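Local coordinates for protein serine protease inhibitor 4, isoform B (Drosophila melanogaster, PDB 4P0F) that probably inhibits serine-type and cysteine-type endopeptidases by the suicide-substrate mechanism of the serpins, at residues A276-L282 with I316-I322; S18-Y22 with P371-S376; L183-F189 with Q198-S203. All coordinates share one frame; numbering follows the deposited sequence.

Overall arrangement
Starting from the N terminus, helix 6-28 is laid down first, and interaction 2 brings its residues 18-22 against 371-376, near the C-terminal end of the family's fold, closing a loop of 348 residues. Within that loop, interaction 3 closes early: residues 183-189 double back on 198-203 as a hairpin. Interaction 1 follows in series, pairing 276-282 with 316-322. Both are therefore nested inside interaction 2, and none cross. Interaction 2 fixes the helix to sheet B in the interior, interaction 1 lies in sheet A, its centre about 12 Å from that of interaction 2, and interaction 3 sits far out in sheet C, its centre about 27 Å from that of interaction 1.

Interaction 1 of 3, residues A276-L282 with I316-I322; sequences AEFQVEL and IIHKAFI
Strands 276-281 and 316-322 are antiparallel neighbours in sheet A, the large central sheet of the serpin fold. Ala276, Phe278 and Val280 form hydrogen-bonded pairs with Ile322, Ala320 and His318, each pair joined by two N-H...O=C bonds; Ala320 N to Phe278 O is 2.8 Å. Beyond 316-322 lies strand 328-341, in this cleaved serpin the inserted reactive-centre loop, so residues 316-322 are held between two antiparallel partners. Phe278, Ala320 and Ile322 are apolar on the buried face because they pack on Val35; Ala276 CB meets Ile322 CG2 there. His318, also buried, has both ring nitrogens satisfied, ND1 by Thr335 OG1 and NE2 by Ser37 N, while Leu282 CD1 reaches His318 CB at 3.7 Å. The other, more exposed face mixes long polar chains with Ile317 and Phe321. Gln279 and Lys319 run alongside each other, Gln279 CB 3.5 Å from Lys319 CG, and Lys319 NZ goes on to the carbonyls of Lys149 and Asp150. Glu277 CG lies at the ring edge, 3.6 Å from Phe321 CD2. At the strand end Glu281 bends at chi2 (-74°), and OE2 takes the N-H of Ile316 on its anti side, nearly straight (174°); Ser283 OG shares that oxygen.

Interaction 2 of 3, residues S18-Y22 with P371-S376; sequences SINVY and PLFWGS
Helix segment 18-22 and strand 373-376 pass at 9.7 Å between axes with their directions 35° apart, the closest pair of CA atoms being those of Ser18 and Trp374. This is helix-on-sheet packing in the serpin core, where the N-terminal helix 6-28 lies against sheet B. A classic beta bulge, in which Leu372 and Phe373 both face Leu364, lies just before Trp374, where the chain turns a corner at Leu372. The indole carries most of the contact: with CG anti to the backbone N (chi1 -162°) it stands up from the strand toward the helix. Its six-membered ring meets Ser18 and Ile19, a small residue and a branched one. Ser18 CB lies 3.5 Å from Trp374 CE3, and Ile19 CG2 comes within 3.2 Å of Trp374 CH2, a tight fit. The five-membered ring of Trp374 crosses the Tyr22 ring obliquely, the planes 49° apart. Trp374 NE1 thus sits over one face of the phenol, off-centre and 3.2 Å from Tyr22 CD2. A leucine in place of Trp374 would probably open a gap against Ser18 and Ile19 and take away the support under the Tyr22 face. Serine suits the place of Ser18 because its short side chain lets the indole approach closely, while its OG is satisfied by Leu14 O; Ser18 OG also touches Pro371 CG at 3.3 Å. Tyr22, buried, sets its ring against the indole and carries a hydroxyl to the sheet, where Thr361 OG1 of the adjacent strand 360-366 is a partner. Ser376 OG lies at the edge of the ring, and its modelled distance of 2.3 Å from Tyr22 OH is doubtfully short for a hydrogen bond.

Interaction 3 of 3, residues L183-F189 with Q198-S203; sequences LTRPDTF and QVPMMS
Met201 reaches across to Arg185, Asp187, Thr188 and Phe189 in a beta hairpin of sheet C in the serpin fold, in which strand 185-189 folds back on the start of strand 197-213. The pairing is antiparallel but strongly twisted, the short axes lying 120° apart. Backbone bonds join Arg185 with Met201 and Asp187 with Val199, two for each pair. Between them Pro186 faces Pro200 in a non-hydrogen-bonded pair, a place that tolerates proline because no N-H is asked for on this side; Pro200 is in turn joined through the backbone to Arg273 of strand 263-281.

Followed outward, Met201 has CB 3.6 Å from Arg185 O. Met201 CG rests on Asp187 CB at 3.7 Å. A bend at chi2 (-74°) then folds the chain along the partner strand, and Met201 CE ends 3.6 Å from Thr188 O and at the edge of the Phe189 ring, 4.1 Å from Phe189 CD1. A long, flexible thioether suits this path, since it can bend along the twisted partner from Arg185 to Phe189 and still present an apolar tip to the phenyl group. Val199 CG2 adds to the same packing by touching Phe189 CB.

Toward the turn end of the hairpin the contacts become polar. Gln198, bent at chi2 so that its amide comes over to the partner strand, donates from NE2 to Thr188 OG1 at 2.9 Å, a fairly straight bond (164°) with the oxygen close to the amide plane. A water also bridges Gln198 OE1, Asp187 OD1 and Thr188 OG1. At the other end Thr184 OG1, bonded to Glu326, is linked to Ser203 N by a second water. A third water donates to Leu183 O and to Met201 O, the latter at 2.7 Å, and accepts from Ser203 OG.

Interaction 1 of 3, residues A276-L282 with I316-I322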
loop_
_atom_site.group_PDB
_atom_site.type_symbol
_atom_site.label_atom_id
_atom_site.label_comp_id
_atom_site.label_asym_id
_atom_site.label_seq_id
_atom_site.Cartn_x
_atom_site.Cartn_y
_atom_site.Cartn_z
ATOM N N ALA A 276 -1.855 13.604 0.413
ATOM C CA ALA A 276 -0.459 13.217 0.500
ATOM C C ALA A 276 -0.093 12.370 -0.709
ATOM O O ALA A 276 -0.935 11.666 -1.259
ATOM C CB ALA A 276 -0.194 12.470 1.798
ATOM N N GLU A 277 1.160 12.480 -1.135
ATOM C CA GLU A 277 1.694 11.666 -2.221
ATOM C C GLU A 277 3.054 11.172 -1.769
ATOM O O GLU A 277 3.804 11.925 -1.147
ATOM C CB GLU A 277 1.822 12.464 -3.514
ATOM C CG GLU A 277 0.705 13.458 -3.751
ATOM C CD GLU A 277 0.771 14.092 -5.130
ATOM O OE1 GLU A 277 1.425 13.510 -6.023
ATOM O OE2 GLU A 277 0.172 15.173 -5.315
ATOM N N PHE A 278 3.386 9.923 -2.087
ATOM C CA PHE A 278 4.614 9.324 -1.606
ATOM C C PHE A 278 5.136 8.354 -2.647
ATOM O O PHE A 278 4.356 7.639 -3.281
ATOM C CB PHE A 278 4.366 8.606 -0.278
ATOM C CG PHE A 278 5.596 8.005 0.341
ATOM C CD1 PHE A 278 6.552 8.808 0.939
ATOM C CD2 PHE A 278 5.780 6.638 0.349
ATOM C CE1 PHE A 278 7.667 8.259 1.518
ATOM C CE2 PHE A 278 6.898 6.088 0.938
ATOM C CZ PHE A 278 7.837 6.893 1.515
ATOM N N GLN A 279 6.446 8.371 -2.848
ATOM C CA GLN A 279 7.076 7.430 -3.760
ATOM C C GLN A 279 8.392 6.963 -3.171
ATOM O O GLN A 279 9.108 7.734 -2.524
ATOM C CB GLN A 279 7.287 8.051 -5.132
ATOM C CG GLN A 279 8.210 9.241 -5.191
ATOM C CD GLN A 279 8.260 9.846 -6.590
ATOM O OE1 GLN A 279 7.304 10.480 -7.043
ATOM N NE2 GLN A 279 9.366 9.631 -7.285
ATOM N N VAL A 280 8.698 5.694 -3.403
ATOM C CA VAL A 280 9.880 5.081 -2.841
ATOM C C VAL A 280 10.289 3.866 -3.658
ATOM O O VAL A 280 9.432 3.165 -4.210
ATOM C CB VAL A 280 9.644 4.655 -1.368
ATOM C CG1 VAL A 280 8.550 3.597 -1.274
ATOM C CG2 VAL A 280 10.926 4.165 -0.725
ATOM N N GLU A 281 11.597 3.647 -3.761
ATOM C CA GLU A 281 12.125 2.415 -4.318
ATOM C C GLU A 281 12.373 1.506 -3.104
ATOM O O GLU A 281 13.046 1.905 -2.148
ATOM C CB GLU A 281 13.393 2.669 -5.155
ATOM C CG GLU A 281 13.775 1.523 -6.095
ATOM C CD GLU A 281 14.373 0.344 -5.371
ATOM O OE1 GLU A 281 15.039 0.564 -4.346
ATOM O OE2 GLU A 281 14.192 -0.802 -5.831
ATOM N N LEU A 282 11.778 0.317 -3.126
ATOM C CA LEU A 282 11.630 -0.503 -1.916
ATOM C C LEU A 282 12.739 -1.537 -1.680
ATOM O O LEU A 282 12.631 -2.341 -0.758
ATOM C CB LEU A 282 10.282 -1.228 -1.959
ATOM C CG LEU A 282 9.038 -0.385 -1.669
ATOM C CD1 LEU A 282 7.789 -1.173 -1.949
ATOM C CD2 LEU A 282 9.034 0.079 -0.213
ATOM N N ILE A 316 12.190 -2.157 -7.283
ATOM C CA ILE A 316 10.817 -2.257 -6.814
ATOM C C ILE A 316 10.369 -0.839 -6.521
ATOM O O ILE A 316 10.925 -0.201 -5.636
ATOM C CB ILE A 316 10.657 -3.109 -5.534
ATOM C CG1 ILE A 316 11.308 -4.482 -5.698
ATOM C CG2 ILE A 316 9.173 -3.233 -5.180
ATOM C CD1 ILE A 316 11.216 -5.368 -4.449
ATOM N N ILE A 317 9.411 -0.329 -7.290
ATOM C CA ILE A 317 8.993 1.064 -7.152
ATOM C C ILE A 317 7.551 1.112 -6.674
ATOM O O ILE A 317 6.694 0.421 -7.204
ATOM C CB ILE A 317 9.136 1.831 -8.480
ATOM C CG1 ILE A 317 10.601 1.841 -8.924
ATOM C CG2 ILE A 317 8.639 3.251 -8.321
ATOM C CD1 ILE A 317 10.804 2.134 -10.394
ATOM N N HIS A 318 7.295 1.928 -5.657
ATOM C CA HIS A 318 5.956 2.079 -5.129
ATOM C C HIS A 318 5.598 3.540 -5.101
ATOM O O HIS A 318 6.398 4.372 -4.668
ATOM C CB HIS A 318 5.850 1.490 -3.728
ATOM C CG HIS A 318 4.460 1.485 -3.178
ATOM N ND1 HIS A 318 3.491 0.605 -3.608
ATOM C CD2 HIS A 318 3.878 2.242 -2.218
ATOM C CE1 HIS A 318 2.377 0.814 -2.931
ATOM N NE2 HIS A 318 2.583 1.806 -2.085
ATOM N N LYS A 319 4.396 3.839 -5.568
ATOM C CA LYS A 319 3.872 5.202 -5.510
ATOM C C LYS A 319 2.456 5.167 -4.990
ATOM O O LYS A 319 1.688 4.285 -5.351
ATOM C CB LYS A 319 3.907 5.863 -6.884
ATOM C CG LYS A 319 5.289 6.190 -7.398
ATOM C CD LYS A 319 5.215 7.264 -8.498
ATOM C CE LYS A 319 6.584 7.506 -9.137
ATOM N NZ LYS A 319 6.598 8.500 -10.269
ATOM N N ALA A 320 2.105 6.144 -4.155
ATOM C CA ALA A 320 0.768 6.192 -3.579
ATOM C C ALA A 320 0.288 7.636 -3.399
ATOM O O ALA A 320 1.080 8.582 -3.349
ATOM C CB ALA A 320 0.740 5.446 -2.264
ATOM N N PHE A 321 -1.034 7.770 -3.357
ATOM C CA PHE A 321 -1.718 9.058 -3.284
ATOM C C PHE A 321 -2.961 8.900 -2.430
ATOM O O PHE A 321 -3.627 7.874 -2.505
ATOM C CB PHE A 321 -2.108 9.547 -4.682
ATOM C CG PHE A 321 -3.003 10.758 -4.677
ATOM C CD1 PHE A 321 -4.381 10.620 -4.621
ATOM C CD2 PHE A 321 -2.465 12.025 -4.698
ATOM C CE1 PHE A 321 -5.201 11.731 -4.597
ATOM C CE2 PHE A 321 -3.285 13.144 -4.672
ATOM C CZ PHE A 321 -4.648 12.990 -4.631
ATOM N N ILE A 322 -3.283 9.919 -1.635
ATOM C CA ILE A 322 -4.541 9.933 -0.904
ATOM C C ILE A 322 -5.032 11.376 -0.767
ATOM O O ILE A 322 -4.232 12.298 -0.623
ATOM C CB ILE A 322 -4.401 9.272 0.493
ATOM C CG1 ILE A 322 -5.768 9.163 1.180
ATOM C CG2 ILE A 322 -3.424 10.038 1.365
ATOM C CD1 ILE A 322 -5.782 8.156 2.350
#

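Interaction 2 of 3, residues S18-Y22 with P371-S376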
loop_
_atom_site.group_PDB
_atom_site.type_symbol
_atom_site.label_atom_id
_atom_site.label_comp_id
_atom_site.label_asym_id
_atom_site.label_seq_id
_atom_site.Cartn_x
_atom_site.Cartn_y
_atom_site.Cartn_z
ATOM N N SER A 18 2.465 -4.950 6.999
ATOM C CA SER A 18 2.210 -3.516 6.910
ATOM C C SER A 18 2.998 -2.725 7.948
ATOM O O SER A 18 3.644 -1.731 7.617
ATOM C CB SER A 18 0.721 -3.210 7.088
ATOM O OG SER A 18 -0.076 -3.838 6.101
ATOM N N ILE A 19 2.926 -3.132 9.214
ATOM C CA ILE A 19 3.627 -2.385 10.239
ATOM C C ILE A 19 5.133 -2.575 10.084
ATOM O O ILE A 19 5.901 -1.674 10.408
ATOM C CB ILE A 19 3.145 -2.767 11.669
ATOM C CG1 ILE A 19 3.390 -4.237 11.985
ATOM C CG2 ILE A 19 1.667 -2.460 11.795
ATOM C CD1 ILE A 19 3.158 -4.590 13.444
ATOM N N ASN A 20 5.564 -3.729 9.564
ATOM C CA ASN A 20 6.984 -3.928 9.290
ATOM C C ASN A 20 7.489 -2.908 8.266
ATOM O O ASN A 20 8.522 -2.264 8.472
ATOM C CB ASN A 20 7.252 -5.348 8.783
ATOM C CG ASN A 20 7.052 -6.411 9.854
ATOM O OD1 ASN A 20 6.890 -6.116 11.040
ATOM N ND2 ASN A 20 7.119 -7.667 9.435
ATOM N N VAL A 21 6.754 -2.764 7.168
ATOM C CA VAL A 21 7.129 -1.831 6.100
ATOM C C VAL A 21 7.058 -0.379 6.595
ATOM O O VAL A 21 7.971 0.421 6.355
ATOM C CB VAL A 21 6.227 -2.022 4.864
ATOM C CG1 VAL A 21 6.439 -0.900 3.855
ATOM C CG2 VAL A 21 6.507 -3.381 4.215
ATOM N N TYR A 22 5.979 -0.060 7.304
ATOM C CA TYR A 22 5.766 1.282 7.853
ATOM C C TYR A 22 6.955 1.671 8.731
ATOM O O TYR A 22 7.485 2.782 8.635
ATOM C CB TYR A 22 4.444 1.297 8.630
ATOM C CG TYR A 22 3.989 2.601 9.258
ATOM C CD1 TYR A 22 3.992 3.796 8.550
ATOM C CD2 TYR A 22 3.477 2.606 10.551
ATOM C CE1 TYR A 22 3.540 4.971 9.137
ATOM C CE2 TYR A 22 3.025 3.766 11.144
ATOM C CZ TYR A 22 3.054 4.944 10.438
ATOM O OH TYR A 22 2.597 6.080 11.067
ATOM N N PRO A 371 -5.567 -4.331 5.823
ATOM C CA PRO A 371 -5.205 -2.957 5.480
ATOM C C PRO A 371 -4.898 -2.776 4.000
ATOM O O PRO A 371 -4.080 -3.501 3.443
ATOM C CB PRO A 371 -3.967 -2.703 6.332
ATOM C CG PRO A 371 -3.343 -4.028 6.491
ATOM C CD PRO A 371 -4.433 -5.050 6.436
ATOM N N LEU A 372 -5.563 -1.816 3.367
ATOM C CA LEU A 372 -5.352 -1.544 1.943
ATOM C C LEU A 372 -4.392 -0.382 1.748
ATOM O O LEU A 372 -3.574 -0.390 0.825
ATOM C CB LEU A 372 -6.685 -1.251 1.250
ATOM C CG LEU A 372 -7.654 -2.430 1.184
ATOM C CD1 LEU A 372 -8.995 -1.997 0.622
ATOM C CD2 LEU A 372 -7.065 -3.585 0.375
ATOM N N PHE A 373 -4.500 0.611 2.626
ATOM C CA PHE A 373 -3.610 1.765 2.650
ATOM C C PHE A 373 -3.228 2.052 4.099
ATOM O O PHE A 373 -4.007 1.795 5.028
ATOM C CB PHE A 373 -4.259 3.013 2.030
ATOM C CG PHE A 373 -4.510 2.906 0.562
ATOM C CD1 PHE A 373 -5.655 2.303 0.088
ATOM C CD2 PHE A 373 -3.599 3.409 -0.345
ATOM C CE1 PHE A 373 -5.894 2.201 -1.264
ATOM C CE2 PHE A 373 -3.840 3.308 -1.698
ATOM C CZ PHE A 373 -4.976 2.691 -2.148
ATOM N N TRP A 374 -2.042 2.610 4.271
ATOM C CA TRP A 374 -1.491 2.925 5.577
ATOM C C TRP A 374 -0.681 4.204 5.441
ATOM O O TRP A 374 0.056 4.375 4.465
ATOM C CB TRP A 374 -0.622 1.768 6.063
ATOM C CG TRP A 374 -0.333 1.737 7.520
ATOM C CD1 TRP A 374 0.315 2.688 8.246
ATOM C CD2 TRP A 374 -0.651 0.677 8.439
ATOM N NE1 TRP A 374 0.402 2.300 9.561
ATOM C CE2 TRP A 374 -0.179 1.069 9.703
ATOM C CE3 TRP A 374 -1.293 -0.557 8.313
ATOM C CZ2 TRP A 374 -0.334 0.271 10.836
ATOM C CZ3 TRP A 374 -1.442 -1.345 9.431
ATOM C CH2 TRP A 374 -0.968 -0.931 10.676
ATOM N N GLY A 375 -0.805 5.115 6.401
ATOM C CA GLY A 375 -0.037 6.337 6.312
ATOM C C GLY A 375 0.095 7.120 7.595
ATOM O O GLY A 375 -0.420 6.732 8.644
ATOM N N SER A 376 0.826 8.222 7.474
ATOM C CA SER A 376 1.094 9.166 8.547
ATOM C C SER A 376 0.821 10.582 8.088
ATOM O O SER A 376 1.107 10.930 6.948
ATOM C CB SER A 376 2.556 9.098 8.987
ATOM O OG SER A 376 2.844 7.921 9.693
#

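Interaction 3 of 3, residues L183-F189 with Q198-S203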
loop_
_atom_site.group_PDB
_atom_site.type_symbol
_atom_site.label_atom_id
_atom_site.label_comp_id
_atom_site.label_asym_id
_atom_site.label_seq_id
_atom_site.Cartn_x
_atom_site.Cartn_y
_atom_site.Cartn_z
ATOM N N LEU A 183 -18.899 24.111 7.215
ATOM C CA LEU A 183 -18.468 24.114 8.612
ATOM C C LEU A 183 -16.956 23.980 8.742
ATOM O O LEU A 183 -16.411 24.102 9.837
ATOM C CB LEU A 183 -19.155 22.985 9.391
ATOM C CG LEU A 183 -20.668 23.174 9.602
ATOM C CD1 LEU A 183 -21.243 22.014 10.396
ATOM C CD2 LEU A 183 -21.006 24.495 10.284
ATOM N N THR A 184 -16.275 23.732 7.631
ATOM C CA THR A 184 -14.831 23.596 7.670
ATOM C C THR A 184 -14.220 24.964 7.958
ATOM O O THR A 184 -14.632 25.970 7.385
ATOM C CB THR A 184 -14.318 22.999 6.353
ATOM O OG1 THR A 184 -14.869 21.688 6.208
ATOM C CG2 THR A 184 -12.791 22.920 6.309
ATOM N N ARG A 185 -13.260 24.998 8.878
ATOM C CA ARG A 185 -12.612 26.251 9.253
ATOM C C ARG A 185 -11.113 26.052 9.349
ATOM O O ARG A 185 -10.658 24.970 9.715
ATOM C CB ARG A 185 -13.127 26.766 10.599
ATOM C CG ARG A 185 -14.607 27.093 10.657
ATOM C CD ARG A 185 -14.918 28.410 9.990
ATOM N NE ARG A 185 -16.332 28.766 10.131
ATOM C CZ ARG A 185 -17.298 28.287 9.354
ATOM N NH1 ARG A 185 -17.002 27.447 8.373
ATOM N NH2 ARG A 185 -18.559 28.654 9.547
ATOM N N PRO A 186 -10.338 27.098 9.041
ATOM C CA PRO A 186 -8.907 27.025 9.348
ATOM C C PRO A 186 -8.692 26.935 10.853
ATOM O O PRO A 186 -9.295 27.691 11.612
ATOM C CB PRO A 186 -8.353 28.334 8.779
ATOM C CG PRO A 186 -9.518 29.265 8.767
ATOM C CD PRO A 186 -10.727 28.420 8.513
ATOM N N ASP A 187 -7.859 26.005 11.285
ATOM C CA ASP A 187 -7.533 25.899 12.694
ATOM C C ASP A 187 -6.146 25.330 12.848
ATOM O O ASP A 187 -5.530 24.880 11.884
ATOM C CB ASP A 187 -8.546 25.036 13.446
ATOM C CG ASP A 187 -8.826 25.559 14.851
ATOM O OD1 ASP A 187 -7.937 26.210 15.444
ATOM O OD2 ASP A 187 -9.937 25.325 15.367
ATOM N N THR A 188 -5.669 25.355 14.081
ATOM C CA THR A 188 -4.278 25.080 14.374
ATOM C C THR A 188 -3.941 23.606 14.241
ATOM O O THR A 188 -4.667 22.744 14.731
ATOM C CB THR A 188 -3.936 25.562 15.795
ATOM O OG1 THR A 188 -4.347 26.927 15.934
ATOM C CG2 THR A 188 -2.451 25.455 16.060
ATOM N N PHE A 189 -2.845 23.333 13.540
ATOM C CA PHE A 189 -2.229 22.012 13.535
ATOM C C PHE A 189 -0.887 22.152 14.237
ATOM O O PHE A 189 -0.073 23.005 13.877
ATOM C CB PHE A 189 -2.062 21.469 12.116
ATOM C CG PHE A 189 -1.585 20.038 12.070
ATOM C CD1 PHE A 189 -2.489 18.991 12.100
ATOM C CD2 PHE A 189 -0.235 19.749 12.019
ATOM C CE1 PHE A 189 -2.053 17.672 12.070
ATOM C CE2 PHE A 189 0.213 18.430 11.986
ATOM C CZ PHE A 189 -0.699 17.396 12.011
ATOM N N GLN A 198 -1.994 26.982 10.436
ATOM C CA GLN A 198 -3.435 26.938 10.224
ATOM C C GLN A 198 -3.757 26.119 8.977
ATOM O O GLN A 198 -3.236 26.395 7.898
ATOM C CB GLN A 198 -4.007 28.351 10.083
ATOM C CG GLN A 198 -3.740 29.242 11.280
ATOM C CD GLN A 198 -4.372 28.711 12.547
ATOM O OE1 GLN A 198 -5.590 28.542 12.619
ATOM N NE2 GLN A 198 -3.546 28.437 13.552
ATOM N N VAL A 199 -4.613 25.117 9.138
ATOM C CA VAL A 199 -5.060 24.280 8.029
ATOM C C VAL A 199 -6.569 24.049 8.102
ATOM O O VAL A 199 -7.159 24.135 9.174
ATOM C CB VAL A 199 -4.333 22.918 8.024
ATOM C CG1 VAL A 199 -2.828 23.130 7.927
ATOM C CG2 VAL A 199 -4.685 22.113 9.261
ATOM N N PRO A 200 -7.199 23.733 6.963
ATOM C CA PRO A 200 -8.639 23.454 6.989
ATOM C C PRO A 200 -8.985 22.247 7.836
ATOM O O PRO A 200 -8.459 21.154 7.595
ATOM C CB PRO A 200 -8.975 23.199 5.518
ATOM C CG PRO A 200 -7.680 22.781 4.902
ATOM C CD PRO A 200 -6.631 23.569 5.615
ATOM N N MET A 201 -9.838 22.465 8.836
ATOM C CA MET A 201 -10.297 21.416 9.741
ATOM C C MET A 201 -11.781 21.168 9.553
ATOM O O MET A 201 -12.600 22.077 9.716
ATOM C CB MET A 201 -10.035 21.790 11.203
ATOM C CG MET A 201 -8.590 21.825 11.561
ATOM S SD MET A 201 -7.932 20.151 11.685
ATOM C CE MET A 201 -6.316 20.528 12.352
ATOM N N MET A 202 -12.114 19.930 9.218
ATOM C CA MET A 202 -13.490 19.506 9.044
ATOM C C MET A 202 -14.040 19.092 10.390
ATOM O O MET A 202 -13.339 18.451 11.169
ATOM C CB MET A 202 -13.561 18.352 8.047
ATOM C CG MET A 202 -12.724 18.608 6.812
ATOM S SD MET A 202 -12.847 17.345 5.547
ATOM C CE MET A 202 -12.106 15.925 6.356
ATOM N N SER A 203 -15.295 19.445 10.648
ATOM C CA SER A 203 -15.934 19.203 11.943
ATOM C C SER A 203 -17.209 18.393 11.791
ATOM O O SER A 203 -18.055 18.718 10.959
ATOM C CB SER A 203 -16.297 20.527 12.647
ATOM O OG SER A 203 -15.154 21.269 13.027
HETATM O O HOH W 1 -14.352 23.064 11.507
HETATM O O HOH W 2 -16.567 20.359 8.023
HETATM O O HOH W 3 -6.771 29.002 15.152
#